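Local structure of bifunctional purine biosynthetic protein ADE5,7 (Cryptococcus neoformans var. grubii serotype A, 7LVO) at residues 115-120 and 332-337; 300-305 and 310-315; 402-407 and 449-454; 431-436 and 442-447. The protein catalyses two steps of de novo purine synthesis, the ATP-dependent GAR synthetase and AIR synthetase reactions, of which this chain carries the GAR synthetase half. All blocks are in the same frame, centred on the assembly; numbering follows the deposited sequence.

Interaction 1 (115-120 and 332-337)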
loop_
_atom_site.group_PDB
_atom_site.type_symbol
_atom_site.label_atom_id
_atom_site.label_comp_id
_atom_site.label_asym_id
_atom_site.label_seq_id
_atom_site.Cartn_x
_atom_site.Cartn_y
_atom_site.Cartn_z
ATOM N N GLN A 115 -0.620 9.250 4.657
ATOM C CA GLN A 115 -0.618 10.613 5.178
ATOM C C GLN A 115 0.461 10.846 6.229
ATOM O O GLN A 115 1.212 11.826 6.096
ATOM C CB GLN A 115 -2.004 10.949 5.730
ATOM C CG GLN A 115 -2.135 12.372 6.258
ATOM C CD GLN A 115 -3.580 12.784 6.479
ATOM O OE1 GLN A 115 -4.404 12.715 5.565
ATOM N NE2 GLN A 115 -3.895 13.212 7.698
ATOM N N PRO A 116 0.591 10.030 7.281
ATOM C CA PRO A 116 1.624 10.328 8.295
ATOM C C PRO A 116 3.035 10.314 7.730
ATOM O O PRO A 116 3.873 11.117 8.156
ATOM C CB PRO A 116 1.414 9.229 9.351
ATOM C CG PRO A 116 0.668 8.141 8.645
ATOM C CD PRO A 116 -0.197 8.832 7.623
ATOM N N LEU A 117 3.328 9.414 6.791
ATOM C CA LEU A 117 4.659 9.384 6.190
ATOM C C LEU A 117 4.926 10.653 5.391
ATOM O O LEU A 117 5.928 11.348 5.617
ATOM C CB LEU A 117 4.803 8.147 5.304
ATOM C CG LEU A 117 4.911 6.818 6.042
ATOM C CD1 LEU A 117 4.876 5.654 5.064
ATOM C CD2 LEU A 117 6.175 6.770 6.876
ATOM N N VAL A 118 4.029 10.987 4.459
ATOM C CA VAL A 118 4.218 12.189 3.648
ATOM C C VAL A 118 4.196 13.433 4.521
ATOM O O VAL A 118 4.832 14.442 4.196
ATOM C CB VAL A 118 3.144 12.257 2.540
ATOM C CG1 VAL A 118 3.184 13.594 1.838
ATOM C CG2 VAL A 118 3.349 11.127 1.545
ATOM N N ASP A 119 3.459 13.394 5.631
ATOM C CA ASP A 119 3.427 14.521 6.556
ATOM C C ASP A 119 4.652 14.570 7.461
ATOM O O ASP A 119 4.825 15.550 8.183
ATOM C CB ASP A 119 2.155 14.465 7.401
ATOM C CG ASP A 119 0.908 14.828 6.604
ATOM O OD1 ASP A 119 1.048 15.216 5.428
ATOM O OD2 ASP A 119 -0.210 14.730 7.154
ATOM N N GLY A 120 5.497 13.545 7.435
ATOM C CA GLY A 120 6.750 13.566 8.142
ATOM C C GLY A 120 6.767 12.913 9.502
ATOM O O GLY A 120 7.489 13.392 10.387
ATOM N N TYR A 332 4.887 5.602 -7.465
ATOM C CA TYR A 332 5.575 5.058 -6.304
ATOM C C TYR A 332 4.658 5.176 -5.089
ATOM O O TYR A 332 4.042 6.225 -4.867
ATOM C CB TYR A 332 6.889 5.798 -6.024
ATOM C CG TYR A 332 8.007 5.526 -6.998
ATOM C CD1 TYR A 332 8.550 4.255 -7.128
ATOM C CD2 TYR A 332 8.544 6.545 -7.767
ATOM C CE1 TYR A 332 9.581 4.007 -8.012
ATOM C CE2 TYR A 332 9.579 6.307 -8.655
ATOM C CZ TYR A 332 10.091 5.036 -8.774
ATOM O OH TYR A 332 11.117 4.804 -9.654
ATOM N N ASN A 333 4.562 4.102 -4.316
ATOM C CA ASN A 333 3.981 4.126 -2.983
ATOM C C ASN A 333 5.074 3.732 -1.993
ATOM O O ASN A 333 5.856 2.805 -2.254
ATOM C CB ASN A 333 2.786 3.187 -2.878
ATOM C CG ASN A 333 1.569 3.710 -3.643
ATOM O OD1 ASN A 333 1.683 4.576 -4.512
ATOM N ND2 ASN A 333 0.399 3.186 -3.313
ATOM N N VAL A 334 5.132 4.439 -0.863
ATOM C CA VAL A 334 6.274 4.326 0.039
ATOM C C VAL A 334 5.899 3.582 1.309
ATOM O O VAL A 334 6.423 3.874 2.391
ATOM C CB VAL A 334 6.850 5.717 0.371
ATOM C CG1 VAL A 334 7.342 6.419 -0.908
ATOM C CG2 VAL A 334 5.809 6.569 1.091
ATOM N N ARG A 335 4.992 2.619 1.186
ATOM C CA ARG A 335 4.568 1.808 2.317
ATOM C C ARG A 335 3.893 0.555 1.783
ATOM O O ARG A 335 3.649 0.420 0.582
ATOM C CB ARG A 335 3.634 2.589 3.246
ATOM C CG ARG A 335 2.706 3.584 2.550
ATOM C CD ARG A 335 1.813 2.919 1.531
ATOM N NE ARG A 335 0.947 3.879 0.850
ATOM C CZ ARG A 335 0.051 3.558 -0.074
ATOM N NH1 ARG A 335 -0.140 2.304 -0.441
ATOM N NH2 ARG A 335 -0.670 4.519 -0.642
ATOM N N PHE A 336 3.604 -0.370 2.694
ATOM C CA PHE A 336 2.912 -1.591 2.308
ATOM C C PHE A 336 1.584 -1.261 1.630
ATOM O O PHE A 336 0.955 -0.236 1.908
ATOM C CB PHE A 336 2.674 -2.487 3.518
ATOM C CG PHE A 336 3.883 -3.273 3.936
ATOM C CD1 PHE A 336 4.264 -4.395 3.229
ATOM C CD2 PHE A 336 4.637 -2.893 5.042
ATOM C CE1 PHE A 336 5.380 -5.121 3.604
ATOM C CE2 PHE A 336 5.741 -3.624 5.424
ATOM C CZ PHE A 336 6.115 -4.736 4.706
ATOM N N GLY A 337 1.167 -2.140 0.720
ATOM C CA GLY A 337 -0.058 -1.955 -0.022
ATOM C C GLY A 337 -1.220 -2.724 0.584
ATOM O O GLY A 337 -1.044 -3.682 1.334
#

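Interaction 2 (300-305 and 310-315)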
loop_
_atom_site.group_PDB
_atom_site.type_symbol
_atom_site.label_atom_id
_atom_site.label_comp_id
_atom_site.label_asym_id
_atom_site.label_seq_id
_atom_site.Cartn_x
_atom_site.Cartn_y
_atom_site.Cartn_z
ATOM N N PRO A 300 17.833 1.238 -9.847
ATOM C CA PRO A 300 18.055 2.657 -10.180
ATOM C C PRO A 300 17.303 3.610 -9.272
ATOM O O PRO A 300 17.776 4.730 -9.026
ATOM C CB PRO A 300 17.569 2.760 -11.633
ATOM C CG PRO A 300 17.739 1.381 -12.178
ATOM C CD PRO A 300 17.453 0.439 -11.027
ATOM N N THR A 301 16.136 3.205 -8.762
ATOM C CA THR A 301 15.406 4.064 -7.837
ATOM C C THR A 301 16.151 4.196 -6.512
ATOM O O THR A 301 16.352 5.309 -6.013
ATOM C CB THR A 301 13.995 3.519 -7.608
ATOM O OG1 THR A 301 13.234 3.601 -8.824
ATOM C CG2 THR A 301 13.285 4.307 -6.523
ATOM N N ILE A 302 16.566 3.068 -5.928
ATOM C CA ILE A 302 17.257 3.107 -4.643
ATOM C C ILE A 302 18.580 3.844 -4.774
ATOM O O ILE A 302 18.935 4.666 -3.919
ATOM C CB ILE A 302 17.453 1.681 -4.096
ATOM C CG1 ILE A 302 16.103 1.023 -3.830
ATOM C CG2 ILE A 302 18.306 1.703 -2.830
ATOM C CD1 ILE A 302 15.212 1.783 -2.869
ATOM N N LYS A 303 19.336 3.560 -5.840
ATOM C CA LYS A 303 20.588 4.279 -6.064
ATOM C C LYS A 303 20.330 5.760 -6.302
ATOM O O LYS A 303 21.057 6.621 -5.788
ATOM C CB LYS A 303 21.342 3.669 -7.252
ATOM C CG LYS A 303 22.696 4.308 -7.512
ATOM C CD LYS A 303 23.270 3.890 -8.861
ATOM C CE LYS A 303 23.543 2.395 -8.923
ATOM N NZ LYS A 303 24.181 2.007 -10.215
ATOM N N GLY A 304 19.301 6.079 -7.089
ATOM C CA GLY A 304 19.018 7.470 -7.383
ATOM C C GLY A 304 18.683 8.277 -6.145
ATOM O O GLY A 304 19.045 9.455 -6.044
ATOM N N MET A 305 17.983 7.657 -5.188
ATOM C CA MET A 305 17.622 8.371 -3.969
ATOM C C MET A 305 18.860 8.719 -3.146
ATOM O O MET A 305 18.931 9.801 -2.553
ATOM C CB MET A 305 16.638 7.539 -3.146
ATOM C CG MET A 305 15.265 7.377 -3.797
ATOM S SD MET A 305 14.382 8.946 -3.993
ATOM C CE MET A 305 13.777 9.188 -2.316
ATOM N N TYR A 310 18.782 11.679 -0.393
ATOM C CA TYR A 310 17.728 11.259 0.531
ATOM C C TYR A 310 17.449 9.782 0.326
ATOM O O TYR A 310 16.451 9.401 -0.292
ATOM C CB TYR A 310 16.465 12.100 0.331
ATOM C CG TYR A 310 16.708 13.579 0.507
ATOM C CD1 TYR A 310 16.691 14.153 1.774
ATOM C CD2 TYR A 310 16.969 14.399 -0.584
ATOM C CE1 TYR A 310 16.920 15.506 1.948
ATOM C CE2 TYR A 310 17.198 15.750 -0.417
ATOM C CZ TYR A 310 17.171 16.298 0.850
ATOM O OH TYR A 310 17.400 17.647 1.021
ATOM N N PRO A 311 18.329 8.914 0.828
ATOM C CA PRO A 311 18.124 7.471 0.662
ATOM C C PRO A 311 16.749 7.044 1.159
ATOM O O PRO A 311 16.165 7.670 2.044
ATOM C CB PRO A 311 19.238 6.850 1.512
ATOM C CG PRO A 311 20.294 7.917 1.590
ATOM C CD PRO A 311 19.559 9.229 1.579
ATOM N N PHE A 312 16.238 5.966 0.575
ATOM C CA PHE A 312 14.914 5.458 0.890
ATOM C C PHE A 312 15.035 4.240 1.797
ATOM O O PHE A 312 15.680 3.246 1.432
ATOM C CB PHE A 312 14.136 5.072 -0.370
ATOM C CG PHE A 312 12.740 4.585 -0.080
ATOM C CD1 PHE A 312 12.503 3.245 0.195
ATOM C CD2 PHE A 312 11.671 5.471 -0.049
ATOM C CE1 PHE A 312 11.225 2.800 0.479
ATOM C CE2 PHE A 312 10.389 5.020 0.220
ATOM C CZ PHE A 312 10.173 3.681 0.494
ATOM N N VAL A 313 14.408 4.313 2.965
ATOM C CA VAL A 313 14.341 3.205 3.908
ATOM C C VAL A 313 12.874 2.862 4.126
ATOM O O VAL A 313 12.044 3.758 4.322
ATOM C CB VAL A 313 15.031 3.552 5.242
ATOM C CG1 VAL A 313 14.951 2.373 6.196
ATOM C CG2 VAL A 313 16.484 3.954 5.002
ATOM N N GLY A 314 12.555 1.571 4.076
ATOM C CA GLY A 314 11.193 1.128 4.307
ATOM C C GLY A 314 10.678 0.197 3.232
ATOM O O GLY A 314 11.447 -0.574 2.645
ATOM N N MET A 315 9.375 0.259 2.966
ATOM C CA MET A 315 8.723 -0.591 1.976
ATOM C C MET A 315 8.475 0.245 0.725
ATOM O O MET A 315 7.632 1.148 0.729
ATOM C CB MET A 315 7.417 -1.169 2.527
ATOM C CG MET A 315 6.480 -1.732 1.466
ATOM S SD MET A 315 7.311 -2.771 0.244
ATOM C CE MET A 315 8.049 -4.020 1.294
HETATM O O HOH W 1 18.447 4.714 -1.272
#

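Interaction 3 (402-407 and 449-454)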
loop_
_atom_site.group_PDB
_atom_site.type_symbol
_atom_site.label_atom_id
_atom_site.label_comp_id
_atom_site.label_asym_id
_atom_site.label_seq_id
_atom_site.Cartn_x
_atom_site.Cartn_y
_atom_site.Cartn_z
ATOM N N PRO A 402 -16.384 -19.999 12.153
ATOM C CA PRO A 402 -15.038 -20.553 11.931
ATOM C C PRO A 402 -14.747 -20.693 10.446
ATOM O O PRO A 402 -15.540 -21.255 9.691
ATOM C CB PRO A 402 -15.089 -21.915 12.636
ATOM C CG PRO A 402 -16.171 -21.765 13.660
ATOM C CD PRO A 402 -17.196 -20.856 13.031
ATOM N N THR A 403 -13.598 -20.171 10.030
ATOM C CA THR A 403 -13.204 -20.254 8.632
ATOM C C THR A 403 -12.458 -21.551 8.366
ATOM O O THR A 403 -11.906 -22.159 9.283
ATOM C CB THR A 403 -12.326 -19.061 8.258
ATOM O OG1 THR A 403 -11.118 -19.085 9.026
ATOM C CG2 THR A 403 -13.064 -17.758 8.521
ATOM N N PRO A 404 -12.436 -22.008 7.108
ATOM C CA PRO A 404 -11.701 -23.238 6.784
ATOM C C PRO A 404 -10.274 -23.236 7.311
ATOM O O PRO A 404 -9.752 -22.202 7.732
ATOM C CB PRO A 404 -11.730 -23.273 5.248
ATOM C CG PRO A 404 -12.980 -22.528 4.892
ATOM C CD PRO A 404 -13.131 -21.447 5.933
ATOM N N GLU A 405 -9.638 -24.405 7.275
ATOM C CA GLU A 405 -8.381 -24.604 7.993
ATOM C C GLU A 405 -7.337 -23.570 7.601
ATOM O O GLU A 405 -6.682 -22.977 8.468
ATOM C CB GLU A 405 -7.864 -26.022 7.736
ATOM C CG GLU A 405 -6.615 -26.382 8.502
ATOM C CD GLU A 405 -6.187 -27.822 8.275
ATOM O OE1 GLU A 405 -6.907 -28.555 7.561
ATOM O OE2 GLU A 405 -5.138 -28.218 8.816
ATOM N N GLY A 406 -7.162 -23.343 6.303
ATOM C CA GLY A 406 -6.078 -22.501 5.838
ATOM C C GLY A 406 -6.487 -21.112 5.400
ATOM O O GLY A 406 -5.835 -20.508 4.540
ATOM N N VAL A 407 -7.555 -20.589 5.990
ATOM C CA VAL A 407 -8.075 -19.268 5.664
ATOM C C VAL A 407 -7.728 -18.314 6.799
ATOM O O VAL A 407 -7.914 -18.647 7.976
ATOM C CB VAL A 407 -9.597 -19.301 5.425
ATOM C CG1 VAL A 407 -10.124 -17.901 5.180
ATOM C CG2 VAL A 407 -9.927 -20.206 4.253
ATOM N N ILE A 449 -15.500 -17.257 2.629
ATOM C CA ILE A 449 -16.515 -16.219 2.490
ATOM C C ILE A 449 -17.854 -16.708 3.024
ATOM O O ILE A 449 -18.625 -15.936 3.604
ATOM C CB ILE A 449 -16.630 -15.781 1.017
ATOM C CG1 ILE A 449 -15.285 -15.283 0.490
ATOM C CG2 ILE A 449 -17.705 -14.715 0.863
ATOM C CD1 ILE A 449 -14.924 -13.878 0.916
ATOM N N SER A 450 -18.152 -17.999 2.840
ATOM C CA SER A 450 -19.439 -18.537 3.253
ATOM C C SER A 450 -19.644 -18.479 4.760
ATOM O O SER A 450 -20.783 -18.623 5.224
ATOM C CB SER A 450 -19.572 -19.983 2.777
ATOM O OG SER A 450 -19.285 -20.092 1.391
ATOM N N GLN A 451 -18.579 -18.276 5.530
ATOM C CA GLN A 451 -18.655 -18.214 6.981
ATOM C C GLN A 451 -18.689 -16.780 7.501
ATOM O O GLN A 451 -18.526 -16.562 8.706
ATOM C CB GLN A 451 -17.470 -18.958 7.597
ATOM C CG GLN A 451 -17.286 -20.375 7.067
ATOM C CD GLN A 451 -18.496 -21.246 7.301
ATOM O OE1 GLN A 451 -19.353 -20.931 8.126
ATOM N NE2 GLN A 451 -18.577 -22.355 6.570
ATOM N N ILE A 452 -18.877 -15.802 6.621
ATOM C CA ILE A 452 -18.941 -14.394 6.998
ATOM C C ILE A 452 -20.209 -13.810 6.391
ATOM O O ILE A 452 -20.518 -14.062 5.220
ATOM C CB ILE A 452 -17.700 -13.609 6.524
ATOM C CG1 ILE A 452 -16.426 -14.265 7.044
ATOM C CG2 ILE A 452 -17.783 -12.152 6.980
ATOM C CD1 ILE A 452 -15.152 -13.659 6.501
ATOM N N SER A 453 -20.941 -13.029 7.182
ATOM C CA SER A 453 -22.193 -12.454 6.715
ATOM C C SER A 453 -22.472 -11.152 7.448
ATOM O O SER A 453 -22.408 -11.101 8.679
ATOM C CB SER A 453 -23.353 -13.439 6.920
ATOM O OG SER A 453 -24.570 -12.906 6.430
ATOM N N PHE A 454 -22.777 -10.105 6.684
ATOM C CA PHE A 454 -23.294 -8.863 7.242
ATOM C C PHE A 454 -24.148 -8.186 6.178
ATOM O O PHE A 454 -23.895 -8.324 4.976
ATOM C CB PHE A 454 -22.177 -7.935 7.734
ATOM C CG PHE A 454 -21.179 -7.553 6.684
ATOM C CD1 PHE A 454 -21.374 -6.428 5.903
ATOM C CD2 PHE A 454 -20.037 -8.312 6.487
ATOM C CE1 PHE A 454 -20.451 -6.067 4.937
ATOM C CE2 PHE A 454 -19.111 -7.959 5.522
ATOM C CZ PHE A 454 -19.311 -6.837 4.750
#

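Interaction 4 (431-436 and 442-447)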
loop_
_atom_site.group_PDB
_atom_site.type_symbol
_atom_site.label_atom_id
_atom_site.label_comp_id
_atom_site.label_asym_id
_atom_site.label_seq_id
_atom_site.Cartn_x
_atom_site.Cartn_y
_atom_site.Cartn_z
ATOM N N VAL A 431 -10.735 -11.969 3.028
ATOM C CA VAL A 431 -10.608 -13.407 3.249
ATOM C C VAL A 431 -9.452 -13.891 2.384
ATOM O O VAL A 431 -9.490 -13.751 1.158
ATOM C CB VAL A 431 -11.909 -14.148 2.913
ATOM C CG1 VAL A 431 -11.785 -15.624 3.277
ATOM C CG2 VAL A 431 -13.081 -13.516 3.643
ATOM N N CYS A 432 -8.425 -14.445 3.016
ATOM C CA CYS A 432 -7.160 -14.721 2.350
ATOM C C CYS A 432 -6.747 -16.165 2.580
ATOM O O CYS A 432 -7.135 -16.792 3.568
ATOM C CB CYS A 432 -6.068 -13.780 2.866
ATOM S SG CYS A 432 -6.584 -12.042 3.000
ATOM N N ALA A 433 -5.945 -16.685 1.650
ATOM C CA ALA A 433 -5.480 -18.061 1.731
ATOM C C ALA A 433 -4.290 -18.252 0.801
ATOM O O ALA A 433 -4.116 -17.525 -0.184
ATOM C CB ALA A 433 -6.599 -19.049 1.378
ATOM N N SER A 434 -3.470 -19.249 1.127
ATOM C CA SER A 434 -2.374 -19.683 0.277
ATOM C C SER A 434 -2.521 -21.173 -0.004
ATOM O O SER A 434 -3.175 -21.906 0.744
ATOM C CB SER A 434 -1.012 -19.402 0.921
ATOM O OG SER A 434 -0.840 -20.157 2.106
ATOM N N ALA A 435 -1.913 -21.620 -1.095
ATOM C CA ALA A 435 -2.021 -23.010 -1.519
ATOM C C ALA A 435 -0.998 -23.259 -2.620
ATOM O O ALA A 435 -0.477 -22.306 -3.211
ATOM C CB ALA A 435 -3.440 -23.336 -2.017
ATOM N N PRO A 436 -0.704 -24.526 -2.915
ATOM C CA PRO A 436 0.316 -24.812 -3.941
ATOM C C PRO A 436 -0.054 -24.303 -5.321
ATOM O O PRO A 436 0.840 -23.968 -6.106
ATOM C CB PRO A 436 0.419 -26.348 -3.922
ATOM C CG PRO A 436 -0.144 -26.766 -2.591
ATOM C CD PRO A 436 -1.210 -25.750 -2.268
ATOM N N VAL A 442 -7.506 -19.624 -4.652
ATOM C CA VAL A 442 -8.741 -18.912 -4.963
ATOM C C VAL A 442 -9.939 -19.623 -4.341
ATOM O O VAL A 442 -10.745 -19.016 -3.630
ATOM C CB VAL A 442 -8.908 -18.771 -6.488
ATOM C CG1 VAL A 442 -10.258 -18.150 -6.814
ATOM C CG2 VAL A 442 -7.776 -17.934 -7.065
ATOM N N ASP A 443 -10.076 -20.923 -4.610
ATOM C CA ASP A 443 -11.221 -21.664 -4.090
ATOM C C ASP A 443 -11.250 -21.636 -2.565
ATOM O O ASP A 443 -12.317 -21.501 -1.956
ATOM C CB ASP A 443 -11.184 -23.109 -4.589
ATOM C CG ASP A 443 -11.469 -23.224 -6.074
ATOM O OD1 ASP A 443 -11.863 -22.207 -6.695
ATOM O OD2 ASP A 443 -11.298 -24.335 -6.618
ATOM N N LEU A 444 -10.087 -21.771 -1.929
ATOM C CA LEU A 444 -10.041 -21.775 -0.468
ATOM C C LEU A 444 -10.476 -20.431 0.099
ATOM O O LEU A 444 -11.248 -20.376 1.066
ATOM C CB LEU A 444 -8.635 -22.140 0.001
ATOM C CG LEU A 444 -8.425 -22.346 1.500
ATOM C CD1 LEU A 444 -9.383 -23.373 2.065
ATOM C CD2 LEU A 444 -6.979 -22.770 1.759
ATOM N N ALA A 445 -10.005 -19.333 -0.493
ATOM C CA ALA A 445 -10.416 -18.010 -0.029
ATOM C C ALA A 445 -11.931 -17.849 -0.114
ATOM O O ALA A 445 -12.578 -17.382 0.834
ATOM C CB ALA A 445 -9.708 -16.926 -0.846
ATOM N N TYR A 446 -12.520 -18.238 -1.248
ATOM C CA TYR A 446 -13.969 -18.121 -1.391
ATOM C C TYR A 446 -14.719 -19.114 -0.512
ATOM O O TYR A 446 -15.905 -18.914 -0.246
ATOM C CB TYR A 446 -14.362 -18.301 -2.857
ATOM C CG TYR A 446 -14.083 -17.080 -3.703
ATOM C CD1 TYR A 446 -14.873 -15.945 -3.593
ATOM C CD2 TYR A 446 -13.024 -17.053 -4.603
ATOM C CE1 TYR A 446 -14.623 -14.824 -4.354
ATOM C CE2 TYR A 446 -12.769 -15.935 -5.368
ATOM C CZ TYR A 446 -13.575 -14.822 -5.236
ATOM O OH TYR A 446 -13.333 -13.703 -5.992
ATOM N N SER A 447 -14.056 -20.171 -0.050
ATOM C CA SER A 447 -14.688 -21.075 0.906
ATOM C C SER A 447 -14.897 -20.391 2.253
ATOM O O SER A 447 -15.904 -20.634 2.932
ATOM C CB SER A 447 -13.835 -22.335 1.072
ATOM O OG SER A 447 -13.664 -22.996 -0.169
#

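Interaction 1 (115-120 and 332-337)
Leu117 reaches from its helix onto Val334 and Arg335, and one methyl does the touching. With CG set beside the backbone N (chi1 -72°), CD1 extends to the backbone between the two residues, lying 3.6 Å from Val334 O and 3.8 Å from Arg335 CB. Arg335 CG is 3.9 Å from the same Leu117 CD1, the two side chains passing at a slant, and Val334 CG2 flanks Leu117 CD1 less closely at 4.2 Å. Leucine suits this buried place, since its apolar chain carries a methyl far enough to touch both residues. The contact joins the N domain to the ATP-grasp domain just beyond strand 326-333, where Asn333 is predicted to bind magnesium. Arg335 starts with CG in the congested slot between the backbone N and carbonyl carbon (chi1 34°) and bends again at chi2. Its apolar root thus stays against Leu117 while its guanidinium goes to Glu143 in a salt bridge; Glu143 also accepts the backbone N-H of Val334, so one carboxylate positions both residues. Packing thins toward the more open side: Val118 comes no nearer than 5.2 Å with its side chain, and Gln115 turns to solvent. Behind Leu117 the helix ends in a Schellman motif, where Gly120, at a positive phi of 97°, returns its N-H to Leu117 O (2.9 Å).

Interaction 2 (300-305 and 310-315)
Met305 O, near the end of helix 287-307, accepts the N-H of Tyr310 at 2.9 Å with an N-H...O angle of 152°. The bond closes the connection that carries this ATP-grasp domain helix toward strand 315-323, and brings Met305 CA within 4.7 Å of Pro311 CA. One turn back, a water donates to Ile302 O at 2.7 Å and accepts from Phe312 N at 3.1 Å, bridging two backbone groups that do not meet directly. Gly304 fits its helical position because a beta carbon there would collide with Pro300 O, and Gly314 turns the corner into the strand with backbone angles that favour glycine. Phe312 CB meets both Ile302 CD1 and Met305 CG, each at 4.3 Å; beyond that point the Phe312 ring swings off to pack on Pro135 and Val334. Methionine suits position 305 because its flexible chain can curl: Met305 CB already lies 3.4 Å from Tyr310 O, and bends at chi2 (-63°) and chi3 (-79°) bring the terminal methyl, Met305 CE, to 3.4 Å from the same Tyr310 O.

Interaction 3 (402-407 and 449-454)
Gln451 is the residue of 449-454 that meets Pro402, Thr403 and Pro404. Ahead of it, Ile449 turns its side chain away, onto Val431 and Leu383 in the interior, while its carbonyl O receives Ile452 N at 3.0 Å and closes a type I beta turn. Ser450, at the turn's exposed corner, is small and polar, as befits that place. Gln451 then points toward the loop. With CG beside the backbone N (chi1 -52°) and the chain bent at chi2 (-59°), its methylene takes the lead: Gln451 CG is 3.3 Å from Pro402 O and 4.4 Å from both Thr403 CA and Pro404 CD. It is thus the aliphatic part of the glutamine that rests on the proline-rich loop. That loop has its own type I turn, opened by Pro404, whose ring stiffens the chain there, with Val407 N bonded to Pro404 O at 3.2 Å. Backbone bonding of Gln451 to Asn401 leads into the small antiparallel pair of strands 399-400 and 452-453 in the C domain. Ile452 packs inward on Val431 and Leu383; Ser453 faces solvent and pairs through its backbone with Thr399. Phe454 is buried again, against Leu383 and Met398.

Interaction 4 (431-436 and 442-447)
Ala433 CB sits against the side chains of Leu444 and Ala445, on the face that strand 427-435 turns toward helix 438-449. Ala433 CB is 3.8 Å from Leu444 CD2 and 4.4 Å from Ala445 CB. Leu444 CG swings opposite the backbone N (chi1 -174°), which carries the branched end out over the strand, past Ala433 CB, with Leu444 CD2 4.0 Å from Ser434 O. Leu444 also touches Val407, at the start of strand 407-411, and Pro404 in the loop before it. Alanines suit the interface because short side chains let the helix settle close: Ala445 CB comes to 3.8 Å from Val431 O. The tightest point involves Val431, whose CG1 lies opposite its own N (chi1 -175°) and so extends to 3.1 Å from Ala445 O, a close methyl-to-carbonyl approach. Alternation along the strand sends Cys432 and Ser434 to the other face, where Ser434 OG bonds to Lys374. On the helix, Ser447 OG folds back to donate to Asp443 O (2.7 Å) from above the carbonyl plane, while Ser447 N reaches that oxygen from the opposite face, gripping it twice. The short segments approach to 6.9 Å, axis to axis, roughly antiparallel at 147° between their N-to-C directions. This is a beta-alpha unit of the C domain, a helix folding back over the antiparallel sheet to which the preceding strand belongs.

In the fold
From the N terminus, helix 114-118 opens interaction 1, which closes only at 332-337, a loop of 211 intervening residues that ties the N domain to the ATP-grasp domain. Interaction 2 is nested within it, a short connection between helix 287-307 and strand 315-323. The two touch: Thr301 OG1 probably hydrogen-bonds Tyr332 OH. Later in the chain, interaction 3 spans from 402-407 to 449-454 and encloses interaction 4, both within the C domain. These two share a core round Val431. None of the four cross, and interactions 2 and 4, on opposite sides of the chain's centre, have centres about 34 Å apart.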